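Long-range contact in oxalate biosynthetic component 1 (Burkholderia thailandensis, PDB 5IKY), which probably makes oxalate in response to quorum sensing, combining a serine hydrolase activity of alpha/beta-hydrolase type with an additional lyase activity: residues R122-Q135 against F164-L176. Numbering follows the deposited sequence.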
loop_
_atom_site.group_PDB
_atom_site.type_symbol
_atom_site.label_atom_id
_atom_site.label_comp_id
_atom_site.label_asym_id
_atom_site.label_seq_id
_atom_site.Cartn_x
_atom_site.Cartn_y
_atom_site.Cartn_z
ATOM N N ARG A 122 -20.242 -11.583 33.568
ATOM C CA ARG A 122 -21.088 -11.850 34.726
ATOM C C ARG A 122 -22.563 -11.731 34.369
ATOM O O ARG A 122 -23.407 -12.424 34.939
ATOM C CB ARG A 122 -20.755 -10.896 35.873
ATOM C CG ARG A 122 -19.536 -11.286 36.683
ATOM C CD ARG A 122 -19.480 -10.487 37.972
ATOM N NE ARG A 122 -18.510 -11.028 38.919
ATOM C CZ ARG A 122 -18.447 -10.677 40.199
ATOM N NH1 ARG A 122 -19.302 -9.787 40.684
ATOM N NH2 ARG A 122 -17.533 -11.217 40.994
ATOM N N LEU A 123 -22.870 -10.843 33.430
ATOM C CA LEU A 123 -24.241 -10.657 32.976
ATOM C C LEU A 123 -24.743 -11.907 32.260
ATOM O O LEU A 123 -24.028 -12.507 31.458
ATOM C CB LEU A 123 -24.344 -9.435 32.060
ATOM C CG LEU A 123 -24.118 -8.080 32.734
ATOM C CD1 LEU A 123 -23.985 -6.976 31.696
ATOM C CD2 LEU A 123 -25.248 -7.771 33.701
ATOM N N SER A 124 -25.976 -12.299 32.564
ATOM C CA SER A 124 -26.558 -13.508 31.994
ATOM C C SER A 124 -26.983 -13.291 30.547
ATOM O O SER A 124 -26.603 -14.053 29.658
ATOM C CB SER A 124 -27.756 -13.970 32.826
ATOM O OG SER A 124 -27.419 -14.061 34.201
ATOM N N SER A 125 -27.772 -12.245 30.320
ATOM C CA SER A 125 -28.289 -11.939 28.991
ATOM C C SER A 125 -27.177 -11.538 28.029
ATOM O O SER A 125 -26.471 -10.557 28.259
ATOM C CB SER A 125 -29.333 -10.824 29.072
ATOM O OG SER A 125 -29.785 -10.449 27.783
ATOM N N VAL A 126 -27.026 -12.298 26.949
ATOM C CA VAL A 126 -26.011 -12.001 25.946
ATOM C C VAL A 126 -26.443 -10.809 25.090
ATOM O O VAL A 126 -25.606 -10.098 24.532
ATOM C CB VAL A 126 -25.726 -13.228 25.044
ATOM C CG1 VAL A 126 -26.930 -13.551 24.171
ATOM C CG2 VAL A 126 -24.486 -12.995 24.188
ATOM N N ASP A 127 -27.749 -10.580 25.005
ATOM C CA ASP A 127 -28.271 -9.464 24.228
ATOM C C ASP A 127 -27.982 -8.144 24.931
ATOM O O ASP A 127 -27.690 -7.137 24.286
ATOM C CB ASP A 127 -29.774 -9.622 23.989
ATOM C CG ASP A 127 -30.351 -8.499 23.146
ATOM O OD1 ASP A 127 -29.982 -8.397 21.955
ATOM O OD2 ASP A 127 -31.176 -7.720 23.672
ATOM N N LEU A 128 -28.062 -8.158 26.258
ATOM C CA LEU A 128 -27.764 -6.979 27.060
ATOM C C LEU A 128 -26.294 -6.590 26.932
ATOM O O LEU A 128 -25.963 -5.411 26.820
ATOM C CB LEU A 128 -28.119 -7.220 28.528
ATOM C CG LEU A 128 -27.768 -6.085 29.494
ATOM C CD1 LEU A 128 -28.640 -4.867 29.225
ATOM C CD2 LEU A 128 -27.902 -6.540 30.940
ATOM N N VAL A 129 -25.419 -7.593 26.948
ATOM C CA VAL A 129 -23.983 -7.367 26.831
ATOM C C VAL A 129 -23.634 -6.665 25.522
ATOM O O VAL A 129 -22.850 -5.714 25.509
ATOM C CB VAL A 129 -23.193 -8.689 26.921
ATOM C CG1 VAL A 129 -21.703 -8.434 26.754
ATOM C CG2 VAL A 129 -23.465 -9.381 28.247
ATOM N N ARG A 130 -24.230 -7.132 24.427
ATOM C CA ARG A 130 -23.996 -6.547 23.111
ATOM C C ARG A 130 -24.355 -5.069 23.073
ATOM O O ARG A 130 -23.568 -4.242 22.612
ATOM C CB ARG A 130 -24.796 -7.285 22.039
ATOM C CG ARG A 130 -24.395 -8.725 21.832
ATOM C CD ARG A 130 -24.943 -9.234 20.515
ATOM N NE ARG A 130 -24.501 -10.593 20.225
ATOM C CZ ARG A 130 -25.288 -11.659 20.290
ATOM N NH1 ARG A 130 -26.563 -11.522 20.633
ATOM N NH2 ARG A 130 -24.801 -12.860 20.009
ATOM N N GLN A 131 -25.549 -4.749 23.559
ATOM C CA GLN A 131 -26.038 -3.377 23.542
ATOM C C GLN A 131 -25.147 -2.466 24.378
ATOM O O GLN A 131 -24.954 -1.298 24.044
ATOM C CB GLN A 131 -27.481 -3.324 24.042
ATOM C CG GLN A 131 -28.439 -4.159 23.207
ATOM C CD GLN A 131 -29.849 -4.165 23.764
ATOM O OE1 GLN A 131 -30.248 -3.252 24.488
ATOM N NE2 GLN A 131 -30.613 -5.200 23.430
ATOM N N ILE A 132 -24.597 -3.013 25.459
ATOM C CA ILE A 132 -23.647 -2.282 26.284
ATOM C C ILE A 132 -22.355 -2.042 25.511
ATOM O O ILE A 132 -21.878 -0.911 25.413
ATOM C CB ILE A 132 -23.337 -3.035 27.592
ATOM C CG1 ILE A 132 -24.568 -3.048 28.500
ATOM C CG2 ILE A 132 -22.152 -2.405 28.310
ATOM C CD1 ILE A 132 -24.369 -3.828 29.781
ATOM N N VAL A 133 -21.799 -3.117 24.959
ATOM C CA VAL A 133 -20.586 -3.030 24.156
ATOM C C VAL A 133 -20.783 -2.098 22.963
ATOM O O VAL A 133 -19.910 -1.287 22.652
ATOM C CB VAL A 133 -20.139 -4.421 23.652
ATOM C CG1 VAL A 133 -18.994 -4.290 22.658
ATOM C CG2 VAL A 133 -19.734 -5.305 24.824
ATOM N N LEU A 134 -21.935 -2.202 22.309
ATOM C CA LEU A 134 -22.223 -1.358 21.155
ATOM C C LEU A 134 -22.412 0.105 21.549
ATOM O O LEU A 134 -22.012 1.003 20.811
ATOM C CB LEU A 134 -23.460 -1.863 20.410
ATOM C CG LEU A 134 -23.254 -3.118 19.557
ATOM C CD1 LEU A 134 -24.507 -3.447 18.762
ATOM C CD2 LEU A 134 -22.059 -2.949 18.631
ATOM N N GLN A 135 -23.016 0.345 22.710
ATOM C CA GLN A 135 -23.221 1.715 23.173
ATOM C C GLN A 135 -21.910 2.389 23.552
ATOM O O GLN A 135 -21.659 3.531 23.166
ATOM C CB GLN A 135 -24.182 1.757 24.362
ATOM C CG GLN A 135 -25.606 2.126 23.986
ATOM C CD GLN A 135 -25.734 3.549 23.466
ATOM O OE1 GLN A 135 -24.822 4.364 23.607
ATOM N NE2 GLN A 135 -26.876 3.854 22.865
ATOM N N PHE A 164 -31.022 0.866 30.433
ATOM C CA PHE A 164 -29.791 0.103 30.620
ATOM C C PHE A 164 -29.585 -0.267 32.084
ATOM O O PHE A 164 -29.248 -1.406 32.406
ATOM C CB PHE A 164 -28.579 0.894 30.115
ATOM C CG PHE A 164 -28.263 0.666 28.665
ATOM C CD1 PHE A 164 -27.604 -0.483 28.262
ATOM C CD2 PHE A 164 -28.606 1.607 27.709
ATOM C CE1 PHE A 164 -27.305 -0.698 26.930
ATOM C CE2 PHE A 164 -28.308 1.400 26.376
ATOM C CZ PHE A 164 -27.658 0.244 25.987
ATOM N N VAL A 165 -29.794 0.708 32.965
ATOM C CA VAL A 165 -29.540 0.535 34.390
ATOM C C VAL A 165 -30.457 -0.515 35.014
ATOM O O VAL A 165 -30.007 -1.353 35.798
ATOM C CB VAL A 165 -29.705 1.869 35.144
ATOM C CG1 VAL A 165 -29.352 1.695 36.610
ATOM C CG2 VAL A 165 -28.835 2.944 34.505
ATOM N N GLU A 166 -31.740 -0.465 34.662
ATOM C CA GLU A 166 -32.717 -1.426 35.166
ATOM C C GLU A 166 -32.340 -2.852 34.791
ATOM O O GLU A 166 -32.225 -3.725 35.651
ATOM C CB GLU A 166 -34.113 -1.116 34.626
ATOM C CG GLU A 166 -34.638 0.264 34.965
ATOM C CD GLU A 166 -35.788 0.670 34.064
ATOM O OE1 GLU A 166 -36.247 -0.178 33.269
ATOM O OE2 GLU A 166 -36.229 1.835 34.148
ATOM N N ARG A 167 -32.152 -3.074 33.494
ATOM C CA ARG A 167 -31.821 -4.393 32.975
ATOM C C ARG A 167 -30.503 -4.897 33.551
ATOM O O ARG A 167 -30.347 -6.089 33.805
ATOM C CB ARG A 167 -31.766 -4.359 31.448
ATOM C CG ARG A 167 -33.111 -4.053 30.804
ATOM C CD ARG A 167 -32.963 -3.667 29.344
ATOM N NE ARG A 167 -32.311 -4.709 28.558
ATOM C CZ ARG A 167 -31.807 -4.518 27.343
ATOM N NH1 ARG A 167 -31.880 -3.321 26.776
ATOM N NH2 ARG A 167 -31.229 -5.521 26.696
ATOM N N MET A 168 -29.564 -3.981 33.769
ATOM C CA MET A 168 -28.302 -4.328 34.410
ATOM C C MET A 168 -28.541 -4.767 35.850
ATOM O O MET A 168 -28.009 -5.784 36.293
ATOM C CB MET A 168 -27.327 -3.151 34.371
ATOM C CG MET A 168 -26.212 -3.301 33.349
ATOM S SD MET A 168 -25.032 -1.939 33.395
ATOM C CE MET A 168 -26.070 -0.568 32.890
ATOM N N ARG A 169 -29.348 -3.997 36.574
ATOM C CA ARG A 169 -29.664 -4.305 37.965
ATOM C C ARG A 169 -30.470 -5.595 38.083
ATOM O O ARG A 169 -30.279 -6.374 39.016
ATOM C CB ARG A 169 -30.436 -3.153 38.609
ATOM C CG ARG A 169 -30.395 -3.164 40.129
ATOM C CD ARG A 169 -31.430 -2.222 40.724
ATOM N NE ARG A 169 -31.360 -0.885 40.141
ATOM C CZ ARG A 169 -30.568 0.085 40.585
ATOM N NH1 ARG A 169 -30.574 1.271 39.991
ATOM N NH2 ARG A 169 -29.768 -0.130 41.622
ATOM N N ALA A 170 -31.373 -5.811 37.131
ATOM C CA ALA A 170 -32.218 -6.999 37.129
ATOM C C ALA A 170 -31.413 -8.250 36.791
ATOM O O ALA A 170 -31.502 -9.260 37.491
ATOM C CB ALA A 170 -33.368 -6.828 36.148
ATOM N N ASP A 171 -30.633 -8.177 35.716
ATOM C CA ASP A 171 -29.780 -9.289 35.307
ATOM C C ASP A 171 -28.753 -9.599 36.387
ATOM O O ASP A 171 -28.608 -10.744 36.813
ATOM C CB ASP A 171 -29.071 -8.974 33.986
ATOM C CG ASP A 171 -28.349 -10.177 33.407
ATOM O OD1 ASP A 171 -27.313 -10.582 33.975
ATOM O OD2 ASP A 171 -28.809 -10.708 32.374
ATOM N N ASN A 172 -28.036 -8.571 36.824
ATOM C CA ASN A 172 -27.037 -8.744 37.866
ATOM C C ASN A 172 -26.768 -7.421 38.586
ATOM O O ASN A 172 -26.002 -6.581 38.099
ATOM C CB ASN A 172 -25.739 -9.308 37.275
ATOM C CG ASN A 172 -24.880 -10.008 38.312
ATOM O OD1 ASN A 172 -24.829 -9.606 39.473
ATOM N ND2 ASN A 172 -24.195 -11.063 37.893
ATOM N N ALA A 173 -27.405 -7.247 39.743
ATOM C CA ALA A 173 -27.268 -6.030 40.530
ATOM C C ALA A 173 -25.832 -5.846 41.074
ATOM O O ALA A 173 -25.523 -4.816 41.656
ATOM C CB ALA A 173 -28.288 -6.019 41.663
ATOM N N ALA A 174 -24.959 -6.833 40.875
ATOM C CA ALA A 174 -23.525 -6.612 41.001
ATOM C C ALA A 174 -23.129 -5.700 39.848
ATOM O O ALA A 174 -23.389 -4.505 39.929
ATOM C CB ALA A 174 -22.743 -7.937 40.982
ATOM N N VAL A 175 -22.539 -6.259 38.785
ATOM C CA VAL A 175 -22.095 -5.524 37.565
ATOM C C VAL A 175 -22.326 -4.005 37.541
ATOM O O VAL A 175 -21.399 -3.233 37.249
ATOM C CB VAL A 175 -22.761 -6.104 36.294
ATOM C CG1 VAL A 175 -22.388 -5.288 35.064
ATOM C CG2 VAL A 175 -22.364 -7.577 36.105
ATOM N N LEU A 176 -23.547 -3.588 37.881
ATOM C CA LEU A 176 -23.856 -2.177 38.123
ATOM C C LEU A 176 -23.038 -1.623 39.295
ATOM O O LEU A 176 -22.894 -0.416 39.453
ATOM C CB LEU A 176 -25.357 -2.004 38.403
ATOM C CG LEU A 176 -25.914 -0.594 38.617
ATOM C CD1 LEU A 176 -25.632 0.229 37.380
ATOM C CD2 LEU A 176 -27.409 -0.650 38.894
HETATM O O HOH W 1 -26.805 -12.405 36.185
#
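The carboxylate of D171 accepts hydrogen bonds from the backbone N-H groups of S124 and S125, tying the N-cap turn that begins helix 126-138 to the side of helix 162-172. Both helices lie within the N-terminal domain of the Oxalate Biosynthetic Component A family; the axes of 126-135 and 164-172 approach to 11.0 Å, their directions 140° apart. The bonds are short and nearly straight. S124 N reaches D171 OD1 at 2.6 Å on the syn lone pair. S125 N reaches D171 OD2 at 2.8 Å, also on the syn side but slightly out of the carboxylate plane. CG of D171 stands anti to its own backbone N (chi1 -171°), which carries both oxygens across to the turn. There S125 is the N-cap, its OG accepting from L128 N.

Further along, the L128 and R167 side chains run antiparallel, with L128 CD1 over one guanidinium face but off its centre. The guanidinium edge is used differently: R167 NH1 donates to Q131 OE1 at 2.8 Å. This oxygen sits near the guanidinium plane, while the amide and guanidinium planes are 61° apart. D127 OD2 adds a long salt bridge to R167 NH2. About one helical turn before R167, F164 brings CZ to 3.4 Å from Q135 CG, while F164 CE1 meets I132 CG1; Q135 NE2 itself hydrogen-bonds to P194 O.

At the other end, L123 lies roughly perpendicular to V175, CD2 against CG2. Beside it N172 makes an Asx turn with OD1 accepting from A174 N, while N172 ND2 gives a weak hydrogen bond to R122 O at 3.3 Å.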